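Monovalent Na+/H+ antiporter subunit D (Dietzia sp. DQ12-45-1b, PDB 7D3U) serves as one subunit of the membrane-embedded Mrp complex, a multi-subunit antiporter that exchanges sodium ions for protons. Local coordinates at residues L92-F97 against L340-G345; S298-H303 against L420-I425; V349-R354 against T435-R440; K364-V369 against P522-G527. One frame throughout, in Å; residues are numbered along the deposited sequence.

Contact 1 of 4, residues L92-F97 against L340-G345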
loop_
_atom_site.group_PDB
_atom_site.type_symbol
_atom_site.label_atom_id
_atom_site.label_comp_id
_atom_site.label_asym_id
_atom_site.label_seq_id
_atom_site.Cartn_x
_atom_site.Cartn_y
_atom_site.Cartn_z
ATOM N N LEU A 92 -9.822 14.760 -1.675
ATOM C CA LEU A 92 -10.769 15.602 -2.397
ATOM C C LEU A 92 -10.600 15.458 -3.904
ATOM O O LEU A 92 -11.587 15.305 -4.634
ATOM C CB LEU A 92 -10.599 17.058 -1.970
ATOM C CG LEU A 92 -11.356 18.112 -2.772
ATOM C CD1 LEU A 92 -12.845 17.867 -2.689
ATOM C CD2 LEU A 92 -11.019 19.498 -2.262
ATOM N N THR A 93 -9.356 15.484 -4.391
ATOM C CA THR A 93 -9.148 15.374 -5.832
ATOM C C THR A 93 -9.472 13.974 -6.340
ATOM O O THR A 93 -10.016 13.822 -7.439
ATOM C CB THR A 93 -7.717 15.756 -6.201
ATOM O OG1 THR A 93 -6.809 14.787 -5.667
ATOM C CG2 THR A 93 -7.379 17.133 -5.667
ATOM N N CYS A 94 -9.169 12.937 -5.558
ATOM C CA CYS A 94 -9.521 11.591 -5.991
ATOM C C CYS A 94 -11.028 11.372 -5.973
ATOM O O CYS A 94 -11.551 10.637 -6.815
ATOM C CB CYS A 94 -8.813 10.553 -5.126
ATOM S SG CYS A 94 -7.012 10.578 -5.276
ATOM N N ALA A 95 -11.750 12.021 -5.058
ATOM C CA ALA A 95 -13.205 11.932 -5.092
ATOM C C ALA A 95 -13.771 12.690 -6.284
ATOM O O ALA A 95 -14.725 12.229 -6.926
ATOM C CB ALA A 95 -13.795 12.461 -3.786
ATOM N N ALA A 96 -13.195 13.852 -6.602
ATOM C CA ALA A 96 -13.632 14.589 -7.783
ATOM C C ALA A 96 -13.316 13.830 -9.063
ATOM O O ALA A 96 -14.001 14.012 -10.075
ATOM C CB ALA A 96 -12.985 15.972 -7.812
ATOM N N PHE A 97 -12.283 12.989 -9.041
ATOM C CA PHE A 97 -12.005 12.127 -10.182
ATOM C C PHE A 97 -12.969 10.951 -10.238
ATOM O O PHE A 97 -13.408 10.559 -11.322
ATOM C CB PHE A 97 -10.562 11.626 -10.124
ATOM C CG PHE A 97 -10.238 10.579 -11.154
ATOM C CD1 PHE A 97 -9.772 10.940 -12.402
ATOM C CD2 PHE A 97 -10.371 9.233 -10.863
ATOM C CE1 PHE A 97 -9.465 9.982 -13.345
ATOM C CE2 PHE A 97 -10.067 8.273 -11.803
ATOM C CZ PHE A 97 -9.613 8.648 -13.044
ATOM N N LEU A 340 -0.237 10.924 -10.603
ATOM C CA LEU A 340 0.206 9.940 -11.580
ATOM C C LEU A 340 -0.789 8.798 -11.724
ATOM O O LEU A 340 -0.977 8.278 -12.829
ATOM C CB LEU A 340 1.580 9.397 -11.186
ATOM C CG LEU A 340 2.597 9.191 -12.307
ATOM C CD1 LEU A 340 2.461 10.269 -13.358
ATOM C CD2 LEU A 340 3.999 9.181 -11.738
ATOM N N PHE A 341 -1.429 8.396 -10.627
ATOM C CA PHE A 341 -2.497 7.409 -10.708
ATOM C C PHE A 341 -3.783 8.004 -11.262
ATOM O O PHE A 341 -4.671 7.252 -11.674
ATOM C CB PHE A 341 -2.766 6.804 -9.332
ATOM C CG PHE A 341 -1.870 5.654 -8.987
ATOM C CD1 PHE A 341 -2.014 4.435 -9.618
ATOM C CD2 PHE A 341 -0.894 5.789 -8.021
ATOM C CE1 PHE A 341 -1.196 3.375 -9.295
ATOM C CE2 PHE A 341 -0.076 4.732 -7.695
ATOM C CZ PHE A 341 -0.226 3.524 -8.333
ATOM N N LEU A 342 -3.906 9.331 -11.271
ATOM C CA LEU A 342 -5.076 9.987 -11.838
ATOM C C LEU A 342 -4.929 10.257 -13.326
ATOM O O LEU A 342 -5.937 10.341 -14.035
ATOM C CB LEU A 342 -5.349 11.306 -11.111
ATOM C CG LEU A 342 -5.878 11.220 -9.681
ATOM C CD1 LEU A 342 -6.037 12.609 -9.093
ATOM C CD2 LEU A 342 -7.189 10.477 -9.654
ATOM N N ALA A 343 -3.698 10.404 -13.817
ATOM C CA ALA A 343 -3.484 10.561 -15.249
ATOM C C ALA A 343 -3.523 9.213 -15.953
ATOM O O ALA A 343 -4.204 9.053 -16.971
ATOM C CB ALA A 343 -2.155 11.268 -15.510
ATOM N N ILE A 344 -2.795 8.229 -15.423
ATOM C CA ILE A 344 -2.868 6.880 -15.971
ATOM C C ILE A 344 -4.230 6.264 -15.678
ATOM O O ILE A 344 -4.744 5.466 -16.470
ATOM C CB ILE A 344 -1.717 6.023 -15.415
ATOM C CG1 ILE A 344 -0.380 6.539 -15.940
ATOM C CG2 ILE A 344 -1.888 4.567 -15.796
ATOM C CD1 ILE A 344 -0.288 6.550 -17.443
ATOM N N GLY A 345 -4.848 6.638 -14.558
ATOM C CA GLY A 345 -6.178 6.140 -14.258
ATOM C C GLY A 345 -7.247 6.714 -15.163
ATOM O O GLY A 345 -8.251 6.053 -15.437
#
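L92-F97 and L340-G345 run nearly parallel, 10° between their N-to-C directions, and their axes approach no closer than 11.1 Å. They belong to helices 80-101 and 320-350 of the transmembrane helix bundle that Mrp antiporter subunits share with complex I. Across so wide a spacing the backbones do not meet, and two large side chains bridge most of the interval. F97 sets out toward the other helix, with CG anti to the backbone N (chi1 172°). L342 carries its CG anti to the carbonyl carbon, and although its CB does not aim at the other helix, its methyls close in on it. The two side chains lie alongside one another, pointing opposite ways, so that methyl CD2 of L342 lies over one face of the phenyl ring. That CD2 is 3.8 Å from the centroid of the F97 ring and 27° off its normal, a CH-pi contact displaced toward the rim on the CG side. The other methyl, CD1 of L342, turns to T93, whose OG1 is already hydrogen-bonded to the carbonyl oxygen of L90 in its own helix. C94 SG touches CD2 of L342 only loosely, at 4.4 Å. Helix 528-546 closes over the pair, with L530 and P533 against F97 and A534 against L342. At the far end of the ring, CZ of F97 meets the backbone of G345, 3.7 Å from its carbonyl carbon.

Contact 2 of 4, residues S298-H303 against L420-I425; sequences SILAFH and LSMLKI
Segments S298-H303 and L420-I425 lie antiparallel, 165° apart, their axes 11.0 Å apart at closest approach, with I299 and S421 nearest in register. They join helices 296-316 and 405-430 within the transmembrane bundle, and no hydrogen bond crosses between them. The aliphatic half is carried by I299 and I425, which reach toward each other tip to tip, CG2 of I299 lying 3.6 Å from CD1 of I425. L300 adds its CD2, 4.3 Å from the M422 methyl CE. The other half centres on the H303 imidazole, which lies beside the bent M422 chain, pointing the other way. SD of M422 stands 4.2 Å from the centroid of the H303 ring and 61° off its normal, an oblique sulfur-aromatic contact. S421 brings OG, anti to its backbone N, to 2.9 Å from H303 CE1 and beside I299 CG2. An alanine in place of H303 would remove the ring against which M422 SD and S421 OG lie, and would probably loosen this end of the interface. K337 of helix 320-350 also touches H303, while L420, L423 and K424 pack on the neighbouring subunit A. NZ of K424 curls back to lie 3.8 Å from CD1 of I299.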
loop_
_atom_site.group_PDB
_atom_site.type_symbol
_atom_site.label_atom_id
_atom_site.label_comp_id
_atom_site.label_asym_id
_atom_site.label_seq_id
_atom_site.Cartn_x
_atom_site.Cartn_y
_atom_site.Cartn_z
ATOM N N SER A 298 0.678 -0.976 -13.215
ATOM C CA SER A 298 1.514 -1.875 -12.434
ATOM C C SER A 298 2.939 -1.369 -12.296
ATOM O O SER A 298 3.659 -1.818 -11.398
ATOM C CB SER A 298 1.531 -3.269 -13.064
ATOM O OG SER A 298 2.762 -3.919 -12.812
ATOM N N ILE A 299 3.359 -0.452 -13.166
ATOM C CA ILE A 299 4.656 0.194 -13.007
ATOM C C ILE A 299 4.623 1.161 -11.832
ATOM O O ILE A 299 5.565 1.222 -11.030
ATOM C CB ILE A 299 5.049 0.903 -14.315
ATOM C CG1 ILE A 299 5.647 -0.093 -15.306
ATOM C CG2 ILE A 299 6.007 2.040 -14.041
ATOM C CD1 ILE A 299 5.938 0.501 -16.660
ATOM N N LEU A 300 3.537 1.924 -11.710
ATOM C CA LEU A 300 3.430 2.922 -10.659
ATOM C C LEU A 300 3.402 2.308 -9.267
ATOM O O LEU A 300 3.794 2.973 -8.311
ATOM C CB LEU A 300 2.188 3.782 -10.882
ATOM C CG LEU A 300 2.108 4.459 -12.249
ATOM C CD1 LEU A 300 0.801 5.209 -12.400
ATOM C CD2 LEU A 300 3.283 5.395 -12.441
ATOM N N ALA A 301 2.982 1.049 -9.129
ATOM C CA ALA A 301 3.025 0.404 -7.819
ATOM C C ALA A 301 4.464 0.186 -7.362
ATOM O O ALA A 301 4.836 0.542 -6.235
ATOM C CB ALA A 301 2.264 -0.918 -7.862
ATOM N N PHE A 302 5.292 -0.405 -8.224
ATOM C CA PHE A 302 6.700 -0.567 -7.890
ATOM C C PHE A 302 7.391 0.780 -7.732
ATOM O O PHE A 302 8.300 0.923 -6.904
ATOM C CB PHE A 302 7.396 -1.402 -8.958
ATOM C CG PHE A 302 7.398 -2.873 -8.676
ATOM C CD1 PHE A 302 8.100 -3.384 -7.601
ATOM C CD2 PHE A 302 6.706 -3.746 -9.492
ATOM C CE1 PHE A 302 8.105 -4.736 -7.343
ATOM C CE2 PHE A 302 6.709 -5.098 -9.239
ATOM C CZ PHE A 302 7.410 -5.594 -8.163
ATOM N N HIS A 303 6.975 1.784 -8.508
ATOM C CA HIS A 303 7.530 3.119 -8.316
ATOM C C HIS A 303 7.141 3.686 -6.961
ATOM O O HIS A 303 7.930 4.393 -6.330
ATOM C CB HIS A 303 7.076 4.050 -9.434
ATOM C CG HIS A 303 8.000 4.070 -10.606
ATOM N ND1 HIS A 303 7.575 4.353 -11.885
ATOM C CD2 HIS A 303 9.330 3.834 -10.694
ATOM C CE1 HIS A 303 8.604 4.295 -12.710
ATOM N NE2 HIS A 303 9.680 3.981 -12.013
ATOM N N LEU A 420 13.874 6.038 -16.864
ATOM C CA LEU A 420 13.758 5.036 -17.917
ATOM C C LEU A 420 12.358 4.443 -17.959
ATOM O O LEU A 420 11.772 4.291 -19.035
ATOM C CB LEU A 420 14.801 3.938 -17.710
ATOM C CG LEU A 420 14.691 2.669 -18.559
ATOM C CD1 LEU A 420 14.605 3.006 -20.036
ATOM C CD2 LEU A 420 15.871 1.754 -18.291
ATOM N N SER A 421 11.792 4.126 -16.796
ATOM C CA SER A 421 10.471 3.506 -16.784
ATOM C C SER A 421 9.379 4.515 -17.124
ATOM O O SER A 421 8.421 4.186 -17.839
ATOM C CB SER A 421 10.210 2.857 -15.431
ATOM O OG SER A 421 8.821 2.753 -15.195
ATOM N N MET A 422 9.501 5.749 -16.631
ATOM C CA MET A 422 8.524 6.766 -17.004
ATOM C C MET A 422 8.584 7.066 -18.495
ATOM O O MET A 422 7.548 7.307 -19.122
ATOM C CB MET A 422 8.740 8.042 -16.191
ATOM C CG MET A 422 8.552 7.869 -14.694
ATOM S SD MET A 422 7.112 6.878 -14.265
ATOM C CE MET A 422 5.788 7.964 -14.774
ATOM N N LEU A 423 9.779 7.022 -19.088
ATOM C CA LEU A 423 9.896 7.193 -20.529
ATOM C C LEU A 423 9.345 5.991 -21.275
ATOM O O LEU A 423 8.801 6.146 -22.369
ATOM C CB LEU A 423 11.353 7.427 -20.915
ATOM C CG LEU A 423 11.892 8.833 -20.668
ATOM C CD1 LEU A 423 13.308 8.950 -21.190
ATOM C CD2 LEU A 423 10.991 9.868 -21.312
ATOM N N LYS A 424 9.474 4.793 -20.706
ATOM C CA LYS A 424 8.841 3.628 -21.309
ATOM C C LYS A 424 7.330 3.800 -21.360
ATOM O O LYS A 424 6.697 3.490 -22.375
ATOM C CB LYS A 424 9.210 2.367 -20.532
ATOM C CG LYS A 424 9.082 1.091 -21.339
ATOM C CD LYS A 424 10.142 0.085 -20.940
ATOM C CE LYS A 424 10.186 -0.104 -19.435
ATOM N NZ LYS A 424 8.870 -0.532 -18.886
ATOM N N ILE A 425 6.737 4.312 -20.281
ATOM C CA ILE A 425 5.299 4.579 -20.289
ATOM C C ILE A 425 4.965 5.648 -21.324
ATOM O O ILE A 425 4.054 5.486 -22.147
ATOM C CB ILE A 425 4.813 4.992 -18.890
ATOM C CG1 ILE A 425 4.935 3.831 -17.912
ATOM C CG2 ILE A 425 3.369 5.437 -18.953
ATOM C CD1 ILE A 425 4.424 4.161 -16.536
#

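Contact 3 of 4, residues V349-R354 against T435-R440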
loop_
_atom_site.group_PDB
_atom_site.type_symbol
_atom_site.label_atom_id
_atom_site.label_comp_id
_atom_site.label_asym_id
_atom_site.label_seq_id
_atom_site.Cartn_x
_atom_site.Cartn_y
_atom_site.Cartn_z
ATOM N N VAL A 349 -9.852 4.456 -17.713
ATOM C CA VAL A 349 -11.298 4.607 -17.624
ATOM C C VAL A 349 -11.913 4.724 -19.010
ATOM O O VAL A 349 -12.954 4.121 -19.292
ATOM C CB VAL A 349 -11.646 5.817 -16.738
ATOM C CG1 VAL A 349 -13.052 6.306 -17.027
ATOM C CG2 VAL A 349 -11.499 5.456 -15.273
ATOM N N ARG A 350 -11.279 5.481 -19.902
ATOM C CA ARG A 350 -11.811 5.671 -21.245
ATOM C C ARG A 350 -11.251 4.680 -22.253
ATOM O O ARG A 350 -11.959 4.307 -23.194
ATOM C CB ARG A 350 -11.526 7.094 -21.729
ATOM C CG ARG A 350 -12.310 8.166 -21.001
ATOM C CD ARG A 350 -13.729 7.719 -20.714
ATOM N NE ARG A 350 -14.552 8.820 -20.226
ATOM C CZ ARG A 350 -15.568 8.675 -19.384
ATOM N NH1 ARG A 350 -15.889 7.473 -18.931
ATOM N NH2 ARG A 350 -16.260 9.734 -18.992
ATOM N N TYR A 351 -10.003 4.249 -22.091
ATOM C CA TYR A 351 -9.370 3.344 -23.038
ATOM C C TYR A 351 -9.219 1.927 -22.508
ATOM O O TYR A 351 -8.695 1.067 -23.223
ATOM C CB TYR A 351 -7.998 3.885 -23.451
ATOM C CG TYR A 351 -8.059 5.150 -24.269
ATOM C CD1 TYR A 351 -8.092 6.394 -23.657
ATOM C CD2 TYR A 351 -8.081 5.102 -25.653
ATOM C CE1 TYR A 351 -8.146 7.552 -24.400
ATOM C CE2 TYR A 351 -8.136 6.255 -26.404
ATOM C CZ TYR A 351 -8.169 7.477 -25.773
ATOM O OH TYR A 351 -8.223 8.628 -26.521
ATOM N N GLY A 352 -9.655 1.658 -21.281
ATOM C CA GLY A 352 -9.576 0.332 -20.720
ATOM C C GLY A 352 -8.165 -0.058 -20.328
ATOM O O GLY A 352 -7.180 0.482 -20.838
ATOM N N PRO A 353 -8.044 -1.012 -19.405
ATOM C CA PRO A 353 -6.715 -1.458 -18.962
ATOM C C PRO A 353 -6.041 -2.298 -20.036
ATOM O O PRO A 353 -6.519 -3.378 -20.386
ATOM C CB PRO A 353 -7.018 -2.285 -17.704
ATOM C CG PRO A 353 -8.459 -2.012 -17.373
ATOM C CD PRO A 353 -9.121 -1.679 -18.663
ATOM N N ARG A 354 -4.922 -1.798 -20.555
ATOM C CA ARG A 354 -4.144 -2.487 -21.572
ATOM C C ARG A 354 -2.678 -2.481 -21.168
ATOM O O ARG A 354 -2.287 -1.853 -20.184
ATOM C CB ARG A 354 -4.316 -1.835 -22.949
ATOM C CG ARG A 354 -5.758 -1.638 -23.365
ATOM C CD ARG A 354 -5.869 -0.706 -24.551
ATOM N NE ARG A 354 -7.256 -0.473 -24.934
ATOM C CZ ARG A 354 -7.957 -1.280 -25.722
ATOM N NH1 ARG A 354 -7.401 -2.379 -26.211
ATOM N NH2 ARG A 354 -9.215 -0.990 -26.016
ATOM N N THR A 435 -3.589 5.413 -33.604
ATOM C CA THR A 435 -4.181 4.299 -34.322
ATOM C C THR A 435 -5.587 4.018 -33.809
ATOM O O THR A 435 -5.867 4.189 -32.619
ATOM C CB THR A 435 -3.332 3.035 -34.167
ATOM O OG1 THR A 435 -3.022 2.835 -32.784
ATOM C CG2 THR A 435 -2.043 3.153 -34.962
ATOM N N PRO A 436 -6.492 3.582 -34.685
ATOM C CA PRO A 436 -7.859 3.265 -34.247
ATOM C C PRO A 436 -7.867 2.034 -33.352
ATOM O O PRO A 436 -7.313 0.990 -33.706
ATOM C CB PRO A 436 -8.605 3.014 -35.563
ATOM C CG PRO A 436 -7.734 3.607 -36.630
ATOM C CD PRO A 436 -6.337 3.438 -36.139
ATOM N N THR A 437 -8.499 2.161 -32.189
ATOM C CA THR A 437 -8.597 1.080 -31.221
ATOM C C THR A 437 -10.059 0.762 -30.935
ATOM O O THR A 437 -10.955 1.577 -31.166
ATOM C CB THR A 437 -7.878 1.429 -29.912
ATOM O OG1 THR A 437 -7.818 0.268 -29.074
ATOM C CG2 THR A 437 -8.608 2.541 -29.181
ATOM N N ASP A 438 -10.285 -0.442 -30.419
ATOM C CA ASP A 438 -11.634 -0.945 -30.207
ATOM C C ASP A 438 -12.285 -0.287 -28.998
ATOM O O ASP A 438 -11.618 0.086 -28.030
ATOM C CB ASP A 438 -11.613 -2.459 -30.024
ATOM C CG ASP A 438 -10.501 -2.916 -29.105
ATOM O OD1 ASP A 438 -9.714 -2.056 -28.661
ATOM O OD2 ASP A 438 -10.412 -4.131 -28.829
ATOM N N SER A 439 -13.609 -0.151 -29.066
ATOM C CA SER A 439 -14.393 0.416 -27.969
ATOM C C SER A 439 -14.683 -0.700 -26.970
ATOM O O SER A 439 -15.751 -1.316 -26.957
ATOM C CB SER A 439 -15.676 1.046 -28.490
ATOM O OG SER A 439 -16.233 0.262 -29.530
ATOM N N ARG A 440 -13.695 -0.968 -26.120
ATOM C CA ARG A 440 -13.827 -1.995 -25.088
ATOM C C ARG A 440 -13.033 -1.502 -23.879
ATOM O O ARG A 440 -11.825 -1.721 -23.784
ATOM C CB ARG A 440 -13.332 -3.347 -25.583
ATOM C CG ARG A 440 -13.527 -4.489 -24.602
ATOM C CD ARG A 440 -13.117 -5.812 -25.224
ATOM N NE ARG A 440 -13.314 -6.935 -24.316
ATOM C CZ ARG A 440 -12.989 -8.191 -24.603
ATOM N NH1 ARG A 440 -12.454 -8.488 -25.780
ATOM N NH2 ARG A 440 -13.202 -9.152 -23.718
#
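From its CB, which points toward T435-R440, the R354 side chain sends CG anti to the carbonyl carbon (chi1 -51°) and then runs extended from CG to NE. Packing on L110 of the neighbouring subunit C flanks this side chain. NE is the first polar atom to find a partner: it donates to the carbonyl O of Y351 at 2.7 Å, approaching nearly along the C=O axis. That bond within V349-R354 helps to set where the guanidinium sits. It spans the turn that ends helix 320-350, where G352 leaves helical geometry with a positive phi of 74°. At CZ the flat group opens onto the other segment, and T437 OG1 lies over one of its faces, offset toward the rim. The tip, NH2, forms a salt bridge with D438 OD1 at 2.9 Å. The groups meet tip to tip, their planes 42° apart, with NH2 above the carboxylate plane. T437 and D438 form a short, weakly bonded strand, antiparallel to 519-520, and R354 thus ties the end of a transmembrane helix to this small two-stranded sheet. The carboxylate has a second donor: T437 OG1, 3.0 Å from D438 OD1, donates to the anti lone pair of that oxygen. A leucine in place of R354 would have neither the NH2 that pairs with D438 nor the NE that binds the Y351 carbonyl, and would probably join the two segments less firmly. NH2 also comes within 3.5 Å of R440 O. Beside the salt bridge, T437 CG2 meets the edge of the Y351 ring, 4.4 Å from CD2 of Y351.

Contact 4 of 4, residues K364-V369 against P522-G527; sequences KTEPLV and PGRRIG. With LMT (dodecyl-beta-D-maltoside), chain K.
The break between helices 362-365 and 367-380 is the element at work here, with E366 at the N-cap position of the second helix and P367 as its first residue. Facing it is the loop P522-G527, which leads from strand 519-520 into helix 528-546. E366 carries CG anti to the carbonyl carbon and then bends sharply (chi2 -107°), which brings its carboxylate to the loop backbone. There OE2 accepts from two successive amides. The I526 N-H is the better placed, 2.7 Å from OE2 and nearly straight at 166°, on the syn lone pair. The R525 N-H, 2.6 Å from OE2, makes a weak, bent bond. Y351 OH, in the turn after helix 320-350, is a further hydrogen-bond partner of the same oxygen. One residue earlier, T365 OG1 donates to the carbonyl O of G523 at 3.2 Å, coming from above the carbonyl plane. Apolar contact continues inward, where V369 CG1 crosses I526 CD1 at about a right angle, 4.0 Å away. L368 also lies against bound dodecyl maltoside, its CD2 3.7 Å from C5 of the detergent chain, and P367 CG is close to C3. R525 turns its side chain away, its NH1 hydrogen-bonded to the R350 carbonyl. R524 NE lies 4.7 Å from E366 OE1, opposite charges that do not touch. Taken together, a carboxylate oxygen gripped by backbone amides and a tyrosine hydroxyl, with arginines nearby, would probably be stabilised in its ionised form.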
loop_
_atom_site.group_PDB
_atom_site.type_symbol
_atom_site.label_atom_id
_atom_site.label_comp_id
_atom_site.label_asym_id
_atom_site.label_seq_id
_atom_site.Cartn_x
_atom_site.Cartn_y
_atom_site.Cartn_z
ATOM N N LYS A 364 -1.264 13.188 -28.682
ATOM C CA LYS A 364 -1.808 14.012 -29.753
ATOM C C LYS A 364 -3.314 14.188 -29.637
ATOM O O LYS A 364 -3.830 15.282 -29.883
ATOM C CB LYS A 364 -1.465 13.399 -31.112
ATOM C CG LYS A 364 -2.012 14.177 -32.295
ATOM C CD LYS A 364 -1.428 13.677 -33.605
ATOM C CE LYS A 364 -1.868 14.550 -34.769
ATOM N NZ LYS A 364 -3.341 14.499 -34.971
ATOM N N THR A 365 -4.029 13.132 -29.259
ATOM C CA THR A 365 -5.480 13.195 -29.162
ATOM C C THR A 365 -5.958 13.673 -27.800
ATOM O O THR A 365 -7.058 14.227 -27.700
ATOM C CB THR A 365 -6.090 11.824 -29.459
ATOM O OG1 THR A 365 -6.143 11.054 -28.254
ATOM C CG2 THR A 365 -5.251 11.084 -30.482
ATOM N N GLU A 366 -5.168 13.470 -26.749
ATOM C CA GLU A 366 -5.526 13.890 -25.395
ATOM C C GLU A 366 -4.356 14.653 -24.793
ATOM O O GLU A 366 -3.573 14.099 -24.011
ATOM C CB GLU A 366 -5.910 12.694 -24.526
ATOM C CG GLU A 366 -6.844 11.718 -25.200
ATOM C CD GLU A 366 -8.244 11.807 -24.651
ATOM O OE1 GLU A 366 -8.534 12.802 -23.955
ATOM O OE2 GLU A 366 -9.050 10.888 -24.905
ATOM N N PRO A 367 -4.209 15.936 -25.133
ATOM C CA PRO A 367 -3.057 16.689 -24.623
ATOM C C PRO A 367 -3.163 17.042 -23.152
ATOM O O PRO A 367 -2.127 17.199 -22.495
ATOM C CB PRO A 367 -3.047 17.942 -25.506
ATOM C CG PRO A 367 -4.467 18.115 -25.903
ATOM C CD PRO A 367 -5.036 16.736 -26.049
ATOM N N LEU A 368 -4.375 17.173 -22.611
ATOM C CA LEU A 368 -4.525 17.542 -21.206
ATOM C C LEU A 368 -3.926 16.481 -20.293
ATOM O O LEU A 368 -3.074 16.780 -19.445
ATOM C CB LEU A 368 -6.002 17.759 -20.880
ATOM C CG LEU A 368 -6.482 19.201 -20.728
ATOM C CD1 LEU A 368 -5.919 19.821 -19.465
ATOM C CD2 LEU A 368 -6.099 20.020 -21.944
ATOM N N VAL A 369 -4.357 15.228 -20.455
ATOM C CA VAL A 369 -3.836 14.159 -19.612
ATOM C C VAL A 369 -2.371 13.897 -19.927
ATOM O O VAL A 369 -1.605 13.507 -19.043
ATOM C CB VAL A 369 -4.692 12.889 -19.764
ATOM C CG1 VAL A 369 -4.721 12.434 -21.206
ATOM C CG2 VAL A 369 -4.184 11.780 -18.859
ATOM N N PRO A 522 -9.355 7.624 -34.076
ATOM C CA PRO A 522 -8.731 8.371 -32.978
ATOM C C PRO A 522 -9.466 9.672 -32.697
ATOM O O PRO A 522 -9.809 10.426 -33.609
ATOM C CB PRO A 522 -7.309 8.627 -33.488
ATOM C CG PRO A 522 -7.084 7.582 -34.529
ATOM C CD PRO A 522 -8.412 7.378 -35.179
ATOM N N GLY A 523 -9.705 9.927 -31.417
ATOM C CA GLY A 523 -10.400 11.126 -31.011
ATOM C C GLY A 523 -10.103 11.461 -29.568
ATOM O O GLY A 523 -9.215 10.879 -28.944
ATOM N N ARG A 524 -10.868 12.414 -29.043
ATOM C CA ARG A 524 -10.697 12.888 -27.671
ATOM C C ARG A 524 -11.745 12.214 -26.795
ATOM O O ARG A 524 -12.898 12.646 -26.743
ATOM C CB ARG A 524 -10.813 14.405 -27.614
ATOM C CG ARG A 524 -10.528 15.007 -26.252
ATOM C CD ARG A 524 -10.410 16.517 -26.348
ATOM N NE ARG A 524 -9.853 17.105 -25.135
ATOM C CZ ARG A 524 -10.586 17.582 -24.135
ATOM N NH1 ARG A 524 -11.909 17.538 -24.202
ATOM N NH2 ARG A 524 -9.997 18.102 -23.067
ATOM N N ARG A 525 -11.343 11.150 -26.102
ATOM C CA ARG A 525 -12.250 10.433 -25.214
ATOM C C ARG A 525 -12.290 11.031 -23.815
ATOM O O ARG A 525 -13.370 11.168 -23.231
ATOM C CB ARG A 525 -11.845 8.961 -25.121
ATOM C CG ARG A 525 -11.987 8.181 -26.408
ATOM C CD ARG A 525 -11.942 6.694 -26.126
ATOM N NE ARG A 525 -11.603 5.918 -27.313
ATOM C CZ ARG A 525 -11.465 4.597 -27.324
ATOM N NH1 ARG A 525 -11.634 3.901 -26.209
ATOM N NH2 ARG A 525 -11.158 3.974 -28.451
ATOM N N ILE A 526 -11.133 11.390 -23.266
ATOM C CA ILE A 526 -11.043 11.874 -21.892
ATOM C C ILE A 526 -11.434 13.346 -21.874
ATOM O O ILE A 526 -10.663 14.208 -22.301
ATOM C CB ILE A 526 -9.639 11.666 -21.316
ATOM C CG1 ILE A 526 -9.251 10.191 -21.388
ATOM C CG2 ILE A 526 -9.565 12.170 -19.892
ATOM C CD1 ILE A 526 -7.804 9.936 -21.061
ATOM N N GLY A 527 -12.632 13.636 -21.380
ATOM C CA GLY A 527 -13.094 15.000 -21.271
ATOM C C GLY A 527 -12.310 15.782 -20.232
ATOM O O GLY A 527 -11.301 15.337 -19.682
HETATM C C1 LMT K . -6.766 21.622 -26.439
HETATM C C2 LMT K . -6.066 21.982 -25.163
HETATM C C3 LMT K . -4.618 21.630 -25.078
HETATM C C4 LMT K . -3.935 22.716 -24.291
HETATM C C5 LMT K . -3.321 22.162 -23.050
HETATM C C6 LMT K . -2.970 23.239 -22.079
HETATM C C7 LMT K . -2.212 22.667 -20.920
HETATM C C8 LMT K . -1.548 23.787 -20.196
HETATM C C9 LMT K . -1.594 23.679 -18.707
HETATM C C10 LMT K . -0.204 23.353 -18.237
HETATM C C11 LMT K . -0.189 23.005 -16.783
HETATM C C12 LMT K . 1.191 22.712 -16.297
#

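Contacts 1 and 2 are buried in the transmembrane bundle; contact 1 is mainly apolar and aromatic, while contact 2 also buries H303, S421 and K424, neither with a hydrogen bond across it. They touch where L340 and F341 pack on L300 and L340 on M422. Contacts 3 and 4, both about 27 Å from the centre of the chain and only partly buried, are polar: a salt bridge in one, a carboxylate held by backbone amides in the other. Helix 320-350 serves contact 1 through its last third and contact 3 at its C-terminal end. Contacts 3 and 4 are coupled through Y351 with E366 and R350 with R525, whereas A343 O against V369 CG2 ties contact 4 back to contact 1.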